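Local coordinates for protein membrane-bound protease PH1510 (Pyrococcus horikoshii, PDB 6M4B) that cleaves proteins near hydrophobic or aromatic residues as a membrane-bound serine protease, its substrates including casein and a stomatin homologue in vitro, at residues 12-17 with 43-48; 73-78 with 96-101; 85-90 with 131-136; 181-186 with 199-204. The protein carries 1 engineered substitution. All blocks are in the same frame, centred on the assembly; numbering follows the deposited sequence.

Interaction 1 of 4, residues 12-17 with 43-48; sequences VAQIKG and IIELDT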
loop_
_atom_site.group_PDB
_atom_site.type_symbol
_atom_site.label_atom_id
_atom_site.label_comp_id
_atom_site.label_asym_id
_atom_site.label_seq_id
_atom_site.Cartn_x
_atom_site.Cartn_y
_atom_site.Cartn_z
ATOM N N VAL A 12 9.295 -21.656 8.654
ATOM C CA VAL A 12 10.479 -20.810 8.608
ATOM C C VAL A 12 11.006 -20.895 7.169
ATOM O O VAL A 12 11.181 -21.996 6.665
ATOM C CB VAL A 12 11.562 -21.270 9.600
ATOM C CG1 VAL A 12 12.800 -20.417 9.517
ATOM C CG2 VAL A 12 11.044 -21.220 11.034
ATOM N N ALA A 13 11.241 -19.754 6.519
ATOM C CA ALA A 13 11.931 -19.736 5.249
ATOM C C ALA A 13 13.036 -18.717 5.278
ATOM O O ALA A 13 13.121 -17.893 6.187
ATOM C CB ALA A 13 10.968 -19.454 4.132
ATOM N N GLN A 14 13.901 -18.795 4.294
ATOM C CA GLN A 14 15.062 -17.935 4.213
ATOM C C GLN A 14 14.937 -17.171 2.916
ATOM O O GLN A 14 14.618 -17.770 1.877
ATOM C CB GLN A 14 16.335 -18.728 4.159
ATOM C CG GLN A 14 16.655 -19.553 5.384
ATOM C CD GLN A 14 18.074 -20.072 5.365
ATOM O OE1 GLN A 14 18.987 -19.431 5.883
ATOM N NE2 GLN A 14 18.269 -21.232 4.756
ATOM N N ILE A 15 15.167 -15.862 2.982
ATOM C CA ILE A 15 15.286 -15.028 1.792
ATOM C C ILE A 15 16.537 -14.167 1.930
ATOM O O ILE A 15 16.700 -13.404 2.909
ATOM C CB ILE A 15 13.979 -14.246 1.517
ATOM C CG1 ILE A 15 12.909 -15.236 1.041
ATOM C CG2 ILE A 15 14.175 -13.182 0.433
ATOM C CD1 ILE A 15 11.518 -14.707 1.025
ATOM N N LYS A 16 17.452 -14.375 0.983
ATOM C CA LYS A 16 18.725 -13.689 0.929
ATOM C C LYS A 16 18.958 -13.000 -0.417
ATOM O O LYS A 16 18.436 -13.444 -1.440
ATOM C CB LYS A 16 19.852 -14.687 1.158
ATOM C CG LYS A 16 19.696 -15.515 2.419
ATOM C CD LYS A 16 21.017 -16.128 2.864
ATOM C CE LYS A 16 20.828 -17.088 4.034
ATOM N NZ LYS A 16 22.070 -17.185 4.863
ATOM N N GLY A 17 19.788 -11.960 -0.418
ATOM C CA GLY A 17 20.194 -11.283 -1.660
ATOM C C GLY A 17 19.301 -10.112 -2.043
ATOM O O GLY A 17 18.463 -9.648 -1.254
ATOM N N ILE A 43 7.805 -17.426 9.672
ATOM C CA ILE A 43 8.980 -16.631 9.971
ATOM C C ILE A 43 9.847 -16.620 8.712
ATOM O O ILE A 43 10.124 -17.654 8.119
ATOM C CB ILE A 43 9.811 -17.197 11.116
ATOM C CG1 ILE A 43 8.991 -17.155 12.427
ATOM C CG2 ILE A 43 11.109 -16.388 11.285
ATOM C CD1 ILE A 43 9.563 -18.035 13.530
ATOM N N ILE A 44 10.231 -15.427 8.290
ATOM C CA ILE A 44 11.075 -15.264 7.147
ATOM C C ILE A 44 12.351 -14.664 7.634
ATOM O O ILE A 44 12.362 -13.544 8.113
ATOM C CB ILE A 44 10.376 -14.456 6.067
ATOM C CG1 ILE A 44 9.253 -15.336 5.520
ATOM C CG2 ILE A 44 11.375 -14.044 4.993
ATOM C CD1 ILE A 44 8.347 -14.648 4.561
ATOM N N GLU A 45 13.419 -15.461 7.521
ATOM C CA GLU A 45 14.769 -15.060 7.892
ATOM C C GLU A 45 15.337 -14.245 6.726
ATOM O O GLU A 45 15.533 -14.775 5.636
ATOM C CB GLU A 45 15.643 -16.275 8.174
ATOM C CG GLU A 45 15.294 -16.960 9.494
ATOM C CD GLU A 45 16.011 -18.300 9.701
ATOM O OE1 GLU A 45 16.663 -18.782 8.751
ATOM O OE2 GLU A 45 15.906 -18.881 10.804
ATOM N N LEU A 46 15.526 -12.950 6.947
ATOM C CA LEU A 46 15.769 -12.022 5.853
ATOM C C LEU A 46 17.157 -11.419 5.967
ATOM O O LEU A 46 17.580 -11.034 7.035
ATOM C CB LEU A 46 14.725 -10.896 5.848
ATOM C CG LEU A 46 14.843 -9.846 4.734
ATOM C CD1 LEU A 46 14.464 -10.439 3.388
ATOM C CD2 LEU A 46 13.964 -8.670 5.072
ATOM N N ASP A 47 17.879 -11.420 4.849
ATOM C CA ASP A 47 19.197 -10.789 4.745
ATOM C C ASP A 47 19.263 -10.172 3.335
ATOM O O ASP A 47 19.326 -10.883 2.319
ATOM C CB ASP A 47 20.313 -11.822 4.952
ATOM C CG ASP A 47 21.708 -11.195 5.028
ATOM O OD1 ASP A 47 21.821 -9.957 5.145
ATOM O OD2 ASP A 47 22.709 -11.952 5.048
ATOM N N THR A 48 19.188 -8.856 3.273
ATOM C CA THR A 48 19.149 -8.190 1.977
ATOM C C THR A 48 19.811 -6.835 2.073
ATOM O O THR A 48 19.710 -6.172 3.099
ATOM C CB THR A 48 17.712 -8.048 1.454
ATOM O OG1 THR A 48 17.728 -7.462 0.148
ATOM C CG2 THR A 48 16.830 -7.182 2.376
#
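Val-12 to Lys-16 and Ile-43 to Asp-47 are the first and last strands of a beta-alpha-beta unit, running parallel at 20° with helix 21-36 as the crossover. The ladder of backbone bonds passes from Ala-13 N to Ile-43 O, then through Glu-45 N to Ala-13 O, Ile-15 N to Glu-45 O (2.9 Å, nearly straight at 174°) and Asp-47 N to Ile-15 O. Gly-17 N to Asp-47 O continues it, more bent than the others. On the face shared by Ala-13 and Ile-15, Ile-15 reaches two side chains of the adjacent strand: its CD1 lies 4.0 Å from Ile-44 CG2, and its CG2 packs on Leu-46 CD1. The first torsion (chi1 -71°) sets CG1 anti to the carbonyl carbon and CG2 anti to the backbone N, and the extended second torsion carries CD1 on to Ile-44. In this sheet of the ClpP/crotonase-type protease domain, the same face is covered by Phe-27 and Thr-23 of helix 21-36. The other face is more polar. Glu-45 extends its chain so that OE2 lies 3.7 Å from Val-12 CG1 and OE1 lies 3.5 Å from Gln-14 CG; the carboxylate and the Gln-14 amide stand nearly perpendicular. Lys-16 NZ and Asp-47 OD2, oppositely charged, are 5.3 Å apart and not in contact. Asp-47 OD1 instead accepts from Ser-80 N. Where the strands end, Thr-48 OG1 donates to Gly-17 O at 2.7 Å and is also bonded to the N of Gly-50, a substrate-binding residue.

Interaction 2 of 4, residues 73-78 with 96-101; sequences YVYPPG and AMAPGT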
loop_
_atom_site.group_PDB
_atom_site.type_symbol
_atom_site.label_atom_id
_atom_site.label_comp_id
_atom_site.label_asym_id
_atom_site.label_seq_id
_atom_site.Cartn_x
_atom_site.Cartn_y
_atom_site.Cartn_z
ATOM N N TYR A 73 12.468 -11.732 10.327
ATOM C CA TYR A 73 13.521 -12.023 11.264
ATOM C C TYR A 73 14.821 -11.751 10.551
ATOM O O TYR A 73 15.192 -12.477 9.630
ATOM C CB TYR A 73 13.460 -13.464 11.728
ATOM C CG TYR A 73 14.483 -13.931 12.783
ATOM C CD1 TYR A 73 15.112 -13.039 13.631
ATOM C CD2 TYR A 73 14.797 -15.293 12.924
ATOM C CE1 TYR A 73 15.992 -13.465 14.604
ATOM C CE2 TYR A 73 15.703 -15.741 13.898
ATOM C CZ TYR A 73 16.268 -14.839 14.758
ATOM O OH TYR A 73 17.159 -15.256 15.745
ATOM N N VAL A 74 15.482 -10.684 10.977
ATOM C CA VAL A 74 16.736 -10.288 10.380
ATOM C C VAL A 74 17.835 -11.192 10.965
ATOM O O VAL A 74 18.212 -11.090 12.146
ATOM C CB VAL A 74 17.071 -8.803 10.629
ATOM C CG1 VAL A 74 18.267 -8.409 9.739
ATOM C CG2 VAL A 74 15.858 -7.923 10.310
ATOM N N TYR A 75 18.330 -12.074 10.121
ATOM C CA TYR A 75 19.067 -13.263 10.555
ATOM C C TYR A 75 19.783 -13.857 9.324
ATOM O O TYR A 75 19.210 -13.799 8.211
ATOM C CB TYR A 75 18.060 -14.265 11.143
ATOM C CG TYR A 75 18.638 -15.572 11.610
ATOM C CD1 TYR A 75 18.837 -16.632 10.708
ATOM C CD2 TYR A 75 18.959 -15.773 12.954
ATOM C CE1 TYR A 75 19.360 -17.850 11.142
ATOM C CE2 TYR A 75 19.501 -16.981 13.399
ATOM C CZ TYR A 75 19.685 -18.006 12.486
ATOM O OH TYR A 75 20.197 -19.177 12.908
ATOM N N PRO A 76 20.987 -14.465 9.513
ATOM C CA PRO A 76 21.764 -14.749 10.747
ATOM C C PRO A 76 22.528 -13.559 11.205
ATOM O O PRO A 76 22.509 -12.551 10.515
ATOM C CB PRO A 76 22.760 -15.841 10.307
ATOM C CG PRO A 76 22.942 -15.595 8.854
ATOM C CD PRO A 76 21.608 -15.104 8.331
ATOM N N PRO A 77 23.208 -13.647 12.374
ATOM C CA PRO A 77 24.001 -12.487 12.807
ATOM C C PRO A 77 24.936 -12.076 11.656
ATOM O O PRO A 77 25.336 -12.928 10.871
ATOM C CB PRO A 77 24.753 -13.022 14.039
ATOM C CG PRO A 77 23.785 -14.010 14.635
ATOM C CD PRO A 77 23.245 -14.716 13.392
ATOM N N GLY A 78 25.176 -10.775 11.500
ATOM C CA GLY A 78 25.818 -10.237 10.307
ATOM C C GLY A 78 24.850 -9.781 9.226
ATOM O O GLY A 78 25.217 -8.950 8.419
ATOM N N ALA A 96 11.704 -9.239 14.310
ATOM C CA ALA A 96 12.743 -9.693 15.217
ATOM C C ALA A 96 14.108 -9.496 14.560
ATOM O O ALA A 96 14.255 -9.681 13.336
ATOM C CB ALA A 96 12.533 -11.158 15.539
ATOM N N MET A 97 15.083 -9.143 15.373
ATOM C CA MET A 97 16.489 -9.049 14.915
ATOM C C MET A 97 17.482 -9.884 15.776
ATOM O O MET A 97 17.397 -9.896 16.980
ATOM C CB MET A 97 16.936 -7.586 14.872
ATOM C CG MET A 97 16.197 -6.727 13.824
ATOM S SD MET A 97 16.751 -5.023 13.889
ATOM C CE MET A 97 18.318 -5.169 13.044
ATOM N N ALA A 98 18.338 -10.640 15.115
ATOM C CA ALA A 98 19.450 -11.335 15.797
ATOM C C ALA A 98 20.508 -10.319 16.217
ATOM O O ALA A 98 20.634 -9.284 15.560
ATOM C CB ALA A 98 20.081 -12.346 14.868
ATOM N N PRO A 99 21.230 -10.570 17.332
ATOM C CA PRO A 99 22.314 -9.621 17.672
ATOM C C PRO A 99 23.341 -9.618 16.555
ATOM O O PRO A 99 23.453 -10.628 15.826
ATOM C CB PRO A 99 22.882 -10.169 18.980
ATOM C CG PRO A 99 21.750 -10.964 19.586
ATOM C CD PRO A 99 21.046 -11.583 18.389
ATOM N N GLY A 100 23.955 -8.450 16.338
ATOM C CA GLY A 100 24.889 -8.221 15.228
ATOM C C GLY A 100 24.274 -7.961 13.866
ATOM O O GLY A 100 24.933 -8.130 12.831
ATOM N N THR A 101 22.990 -7.582 13.828
ATOM C CA THR A 101 22.327 -7.331 12.544
ATOM C C THR A 101 22.033 -5.858 12.440
ATOM O O THR A 101 22.287 -5.098 13.355
ATOM C CB THR A 101 21.029 -8.153 12.349
ATOM O OG1 THR A 101 20.112 -7.874 13.411
ATOM C CG2 THR A 101 21.331 -9.633 12.267
#
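The Tyr-73 ring meets Ala-96 at its edge, where Ala-96 O lies in the ring plane 3.5 Å from CD1, while Tyr-75 CB sits over the centre of one face. Ala-96 CB touches the same CD1. The Tyr-75 ring has Pro-76 CB above one face, offset toward the rim, and its CD2 approaches Ala-98 CB. Tyr-73 CG is anti to the backbone N (chi1 -178°), and the ring comes close to Ala-96 and Ala-98; its OH bonds to Ala-172 O beyond the two segments. Strands 70-74 and 94-97 are neighbours in the parallel sheet of the ClpP/crotonase-type protease domain. On the opposite face of the sheet, Val-74 and Met-97 lie side by side and point the same way, CG2 to CG 3.7 Å, and Val-74 CG1 meets Thr-101 CB. Two backbone bonds pair the strand ends and the first residue after them: Val-74 N to Ala-96 O (2.8 Å) and Ala-98 N to Val-74 O, the latter nearly straight at 173°. Past the strands, Ala-98 to Thr-101 forms a type II turn, its Thr-101 OG1 donating to Ala-98 O at 2.6 Å. Gly-78 N reaches Gly-100 O at 3.0 Å from above the carbonyl plane. Backbone polar groups thus keep the two chains paired beyond the sheet, while apolar contacts lie on both its faces.

Interaction 3 of 4, residues 85-90 with 131-136; sequences GTYIAL and AYIKSL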
loop_
_atom_site.group_PDB
_atom_site.type_symbol
_atom_site.label_atom_id
_atom_site.label_comp_id
_atom_site.label_asym_id
_atom_site.label_seq_id
_atom_site.Cartn_x
_atom_site.Cartn_y
_atom_site.Cartn_z
ATOM N N GLY A 85 14.610 -3.663 2.136
ATOM C CA GLY A 85 14.406 -4.644 3.185
ATOM C C GLY A 85 13.773 -4.073 4.445
ATOM O O GLY A 85 13.081 -4.808 5.166
ATOM N N THR A 86 14.068 -2.793 4.745
ATOM C CA THR A 86 13.515 -2.138 5.904
ATOM C C THR A 86 12.000 -2.045 5.821
ATOM O O THR A 86 11.319 -2.275 6.814
ATOM C CB THR A 86 14.120 -0.774 6.034
ATOM O OG1 THR A 86 15.542 -0.926 6.215
ATOM C CG2 THR A 86 13.573 -0.036 7.198
ATOM N N TYR A 87 11.488 -1.759 4.611
ATOM C CA TYR A 87 10.081 -1.619 4.337
ATOM C C TYR A 87 9.357 -2.973 4.483
ATOM O O TYR A 87 8.258 -3.023 4.997
ATOM C CB TYR A 87 9.821 -1.090 2.899
ATOM C CG TYR A 87 10.343 0.330 2.582
ATOM C CD1 TYR A 87 11.691 0.571 2.302
ATOM C CD2 TYR A 87 9.465 1.410 2.477
ATOM C CE1 TYR A 87 12.142 1.836 1.969
ATOM C CE2 TYR A 87 9.908 2.654 2.115
ATOM C CZ TYR A 87 11.236 2.861 1.850
ATOM O OH TYR A 87 11.668 4.087 1.520
ATOM N N ILE A 88 9.986 -4.058 4.036
ATOM C CA ILE A 88 9.428 -5.404 4.184
ATOM C C ILE A 88 9.238 -5.678 5.666
ATOM O O ILE A 88 8.167 -6.069 6.091
ATOM C CB ILE A 88 10.358 -6.461 3.513
ATOM C CG1 ILE A 88 10.413 -6.254 1.976
ATOM C CG2 ILE A 88 9.894 -7.904 3.771
ATOM C CD1 ILE A 88 11.535 -6.999 1.272
ATOM N N ALA A 89 10.269 -5.379 6.456
ATOM C CA ALA A 89 10.171 -5.489 7.890
ATOM C C ALA A 89 9.072 -4.608 8.500
ATOM O O ALA A 89 8.179 -5.150 9.193
ATOM C CB ALA A 89 11.494 -5.167 8.535
ATOM N N LEU A 90 9.078 -3.292 8.205
ATOM C CA LEU A 90 8.026 -2.398 8.714
ATOM C C LEU A 90 6.623 -2.742 8.284
ATOM O O LEU A 90 5.655 -2.411 8.986
ATOM C CB LEU A 90 8.324 -0.940 8.414
ATOM C CG LEU A 90 9.585 -0.416 9.049
ATOM C CD1 LEU A 90 9.929 0.930 8.448
ATOM C CD2 LEU A 90 9.393 -0.292 10.557
ATOM N N ALA A 131 6.524 9.418 2.764
ATOM C CA ALA A 131 5.132 9.180 3.100
ATOM C C ALA A 131 4.853 7.661 3.212
ATOM O O ALA A 131 4.155 7.237 4.139
ATOM C CB ALA A 131 4.208 9.818 2.088
ATOM N N TYR A 132 5.418 6.852 2.316
ATOM C CA TYR A 132 5.154 5.406 2.347
ATOM C C TYR A 132 5.758 4.703 3.599
ATOM O O TYR A 132 5.045 3.982 4.323
ATOM C CB TYR A 132 5.654 4.772 1.102
ATOM C CG TYR A 132 5.382 3.325 0.966
ATOM C CD1 TYR A 132 4.089 2.858 0.813
ATOM C CD2 TYR A 132 6.427 2.400 0.936
ATOM C CE1 TYR A 132 3.810 1.519 0.683
ATOM C CE2 TYR A 132 6.170 1.055 0.753
ATOM C CZ TYR A 132 4.890 0.607 0.660
ATOM O OH TYR A 132 4.658 -0.725 0.490
ATOM N N ILE A 133 7.016 4.993 3.904
ATOM C CA ILE A 133 7.701 4.364 5.037
ATOM C C ILE A 133 7.069 4.780 6.378
ATOM O O ILE A 133 6.866 3.941 7.255
ATOM C CB ILE A 133 9.220 4.598 5.030
ATOM C CG1 ILE A 133 9.921 3.425 5.735
ATOM C CG2 ILE A 133 9.616 5.950 5.650
ATOM C CD1 ILE A 133 11.417 3.500 5.701
ATOM N N LYS A 134 6.625 6.026 6.460
ATOM C CA LYS A 134 5.938 6.511 7.639
ATOM C C LYS A 134 4.580 5.857 7.840
ATOM O O LYS A 134 4.181 5.567 8.966
ATOM C CB LYS A 134 5.793 8.019 7.615
ATOM C CG LYS A 134 7.067 8.753 7.989
ATOM C CD LYS A 134 6.920 10.257 7.871
ATOM C CE LYS A 134 5.989 10.874 8.912
ATOM N NZ LYS A 134 6.692 11.815 9.803
ATOM N N SER A 135 3.895 5.583 6.751
ATOM C CA SER A 135 2.646 4.919 6.801
ATOM C C SER A 135 2.803 3.472 7.303
ATOM O O SER A 135 1.977 3.053 8.078
ATOM C CB SER A 135 1.969 4.921 5.434
ATOM O OG SER A 135 2.531 4.014 4.499
ATOM N N LEU A 136 3.837 2.740 6.851
ATOM C CA LEU A 136 4.075 1.397 7.339
ATOM C C LEU A 136 4.360 1.434 8.857
ATOM O O LEU A 136 3.785 0.647 9.593
ATOM C CB LEU A 136 5.206 0.707 6.579
ATOM C CG LEU A 136 5.047 0.586 5.051
ATOM C CD1 LEU A 136 6.238 -0.152 4.511
ATOM C CD2 LEU A 136 3.759 -0.145 4.730
HETATM O O HOH W 1 3.187 -1.756 8.703
#
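Ile-133 lies over one face of the Tyr-87 ring, its CD1 4.0 Å from the centroid and 15° off the normal, a CH-pi contact. This is the tight part of the interface. Ile-133 CB approaches Tyr-87 CE2 to 3.6 Å, and Ile-133 CG1 packs 3.7 Å from Leu-90 CD1. With CG1 anti to the backbone N (chi1 -152°), Ile-133 sends this branch between the two partners. Tyr-87 and Tyr-132 meet rim to rim, CD2 to CD2 at 3.5 Å, neither over the other's face, and Leu-136 CD1 sits at the edge of the Tyr-87 ring. In the ClpP/crotonase-type domain, this joins helix 84-90, which begins just after the nucleophile position (Ala-83, an engineered replacement here), to helix 123-139, whose first turn carries the active-site Lys-124. An alanine in place of Tyr-87 would probably open a gap beneath Ile-133 and leave the Tyr-132 rim without its aromatic neighbour. The wetter side is at the C-terminal end of the shorter helix, where Leu-90 CB and Leu-136 CB stand 4.0 Å apart and a water donates to both Leu-90 O and Leu-136 O, at 2.6 Å each. On the far flank of helix 123-139, Ser-135 packs against Ser-135 of the second subunit.

Interaction 4 of 4, residues 181-186 with 199-204; sequences KSNGMK and NFTNVE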
loop_
_atom_site.group_PDB
_atom_site.type_symbol
_atom_site.label_atom_id
_atom_site.label_comp_id
_atom_site.label_asym_id
_atom_site.label_seq_id
_atom_site.Cartn_x
_atom_site.Cartn_y
_atom_site.Cartn_z
ATOM N N LYS A 181 10.080 -15.258 23.149
ATOM C CA LYS A 181 9.768 -13.821 23.437
ATOM C C LYS A 181 8.565 -13.287 22.659
ATOM O O LYS A 181 7.954 -12.285 23.075
ATOM C CB LYS A 181 10.974 -12.952 23.106
ATOM C CG LYS A 181 12.167 -13.187 24.027
ATOM C CD LYS A 181 13.438 -12.588 23.446
ATOM C CE LYS A 181 14.453 -12.243 24.521
ATOM N NZ LYS A 181 15.442 -11.258 24.018
ATOM N N SER A 182 8.263 -13.911 21.516
ATOM C CA SER A 182 7.139 -13.476 20.680
ATOM C C SER A 182 5.822 -14.038 21.199
ATOM O O SER A 182 4.732 -13.516 20.865
ATOM C CB SER A 182 7.326 -13.873 19.230
ATOM O OG SER A 182 8.404 -13.161 18.658
ATOM N N ASN A 183 5.905 -15.105 21.998
ATOM C CA ASN A 183 4.699 -15.803 22.468
ATOM C C ASN A 183 3.838 -14.890 23.294
ATOM O O ASN A 183 4.332 -14.289 24.213
ATOM C CB ASN A 183 5.115 -17.003 23.332
ATOM C CG ASN A 183 3.951 -17.859 23.736
ATOM O OD1 ASN A 183 2.933 -17.917 23.056
ATOM N ND2 ASN A 183 4.129 -18.587 24.788
ATOM N N GLY A 184 2.561 -14.791 22.974
ATOM C CA GLY A 184 1.615 -13.888 23.663
ATOM C C GLY A 184 1.570 -12.431 23.178
ATOM O O GLY A 184 0.786 -11.644 23.710
ATOM N N MET A 185 2.405 -12.057 22.206
ATOM C CA MET A 185 2.289 -10.715 21.667
ATOM C C MET A 185 1.290 -10.645 20.503
ATOM O O MET A 185 1.033 -11.638 19.789
ATOM C CB MET A 185 3.641 -9.944 21.569
ATOM C CG MET A 185 4.815 -10.443 20.802
ATOM S SD MET A 185 6.096 -9.172 20.808
ATOM C CE MET A 185 7.128 -9.156 22.301
ATOM N N LYS A 186 0.598 -9.514 20.429
ATOM C CA LYS A 186 -0.278 -9.223 19.304
ATOM C C LYS A 186 0.497 -8.834 18.063
ATOM O O LYS A 186 1.539 -8.220 18.132
ATOM C CB LYS A 186 -1.246 -8.099 19.641
ATOM C CG LYS A 186 -2.044 -8.389 20.892
ATOM C CD LYS A 186 -3.160 -7.395 21.137
ATOM C CE LYS A 186 -4.512 -8.072 21.074
ATOM N NZ LYS A 186 -5.403 -7.404 22.056
ATOM N N ASN A 199 0.517 -17.526 19.443
ATOM C CA ASN A 199 0.556 -18.617 20.412
ATOM C C ASN A 199 1.628 -19.570 20.049
ATOM O O ASN A 199 1.494 -20.371 19.106
ATOM C CB ASN A 199 -0.767 -19.326 20.450
ATOM C CG ASN A 199 -0.712 -20.623 21.239
ATOM O OD1 ASN A 199 0.201 -20.888 22.016
ATOM N ND2 ASN A 199 -1.717 -21.439 21.024
ATOM N N PHE A 200 2.727 -19.460 20.784
ATOM C CA PHE A 200 3.898 -20.247 20.469
ATOM C C PHE A 200 4.351 -21.103 21.625
ATOM O O PHE A 200 5.476 -21.589 21.653
ATOM C CB PHE A 200 5.076 -19.322 20.094
ATOM C CG PHE A 200 4.910 -18.559 18.788
ATOM C CD1 PHE A 200 4.276 -19.122 17.652
ATOM C CD2 PHE A 200 5.491 -17.339 18.667
ATOM C CE1 PHE A 200 4.218 -18.424 16.471
ATOM C CE2 PHE A 200 5.433 -16.625 17.485
ATOM C CZ PHE A 200 4.814 -17.160 16.399
ATOM N N THR A 201 3.474 -21.342 22.568
ATOM C CA THR A 201 3.851 -22.130 23.722
ATOM C C THR A 201 4.343 -23.534 23.326
ATOM O O THR A 201 5.410 -23.934 23.732
ATOM C CB THR A 201 2.665 -22.184 24.659
ATOM O OG1 THR A 201 2.255 -20.828 24.910
ATOM C CG2 THR A 201 3.043 -22.933 25.979
ATOM N N ASN A 202 3.596 -24.229 22.480
ATOM C CA ASN A 202 4.016 -25.529 21.935
ATOM C C ASN A 202 3.753 -25.553 20.481
ATOM O O ASN A 202 2.588 -25.551 20.051
ATOM C CB ASN A 202 3.237 -26.652 22.603
ATOM C CG ASN A 202 3.643 -26.817 24.034
ATOM O OD1 ASN A 202 2.913 -26.484 24.955
ATOM N ND2 ASN A 202 4.862 -27.262 24.224
ATOM N N VAL A 203 4.816 -25.550 19.703
ATOM C CA VAL A 203 4.688 -25.333 18.274
ATOM C C VAL A 203 5.633 -26.243 17.509
ATOM O O VAL A 203 6.648 -26.609 18.026
ATOM C CB VAL A 203 4.896 -23.859 17.980
ATOM C CG1 VAL A 203 6.219 -23.392 18.503
ATOM C CG2 VAL A 203 4.872 -23.632 16.505
ATOM N N GLU A 204 5.220 -26.706 16.329
ATOM C CA GLU A 204 6.078 -27.524 15.476
ATOM C C GLU A 204 6.717 -26.649 14.446
ATOM O O GLU A 204 6.047 -26.149 13.575
ATOM C CB GLU A 204 5.281 -28.632 14.793
ATOM C CG GLU A 204 4.769 -29.662 15.797
ATOM C CD GLU A 204 3.860 -30.718 15.194
ATOM O OE1 GLU A 204 4.284 -31.317 14.163
ATOM O OE2 GLU A 204 2.762 -30.960 15.799
#
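Phe-200 N donates to Asn-183 OD1 at 2.8 Å, the shortest polar bond between these segments. The N-H points almost straight at the oxygen, 171° at the hydrogen, yet the donor stands well above the plane of the amide carbonyl, 55° out of it. The other arm of the same amide is used as well: Asn-183 ND2 donates to Thr-201 OG1 at 2.9 Å, with the hydroxyl oxygen slightly out of the amide plane. One side chain therefore engages a backbone N-H and a side-chain oxygen of consecutive residues. The Phe-200 N-H, which can only donate, marks its partner as the amide oxygen, leaving ND2 to Thr-201 OG1. Asn-183 CG is anti to the backbone N (chi1 -174°), which directs it toward the 199-204 loop. An alanine here would probably leave Phe-200 N and Thr-201 OG1 without these partners and set the loop freer to move against the helix end. Beside the polar pair, Phe-200 turns its ring edge to the helix, with Ser-182 CB in the ring plane 3.8 Å from CE2. The Phe-200 side chain also touches Val-10 of strand 9-16, while Ser-182 OG is bonded back to Leu-178 O within its own helix. The contact lies away from this chain's annotated sites, although Lys-186 packs on Lys-124 of the second subunit. Ser-182 to Met-185 forms a type II turn, with Gly-184 at a positive phi, that leads the chain out of helix 175-182 while the Asn-183 amide bridges to the loop before strand 204-207.

In the fold
Interactions 1 and 2 lie in one parallel sheet, strands 41-47 and 70-74 being neighbours, with their centres 11 Å apart. Ile-44 O and Leu-46 N probably hydrogen-bond to Tyr-73, so the two form a continuous run of strands 9-16, 41-47, 70-74 and 94-97. Interaction 3 lies on the other side of the chain's centre from interaction 1, their centres about 17 Å apart, yet Thr-48 CG2 packs on Gly-85 CA. Along the chain, interactions 2 and 3 alternate their segments, whereas interaction 4 closes last. Its centre is about 25 Å from that of interaction 3, and it joins the exit of helix 175-182 to the loop before strand 204-207, the outermost strand beside 9-16.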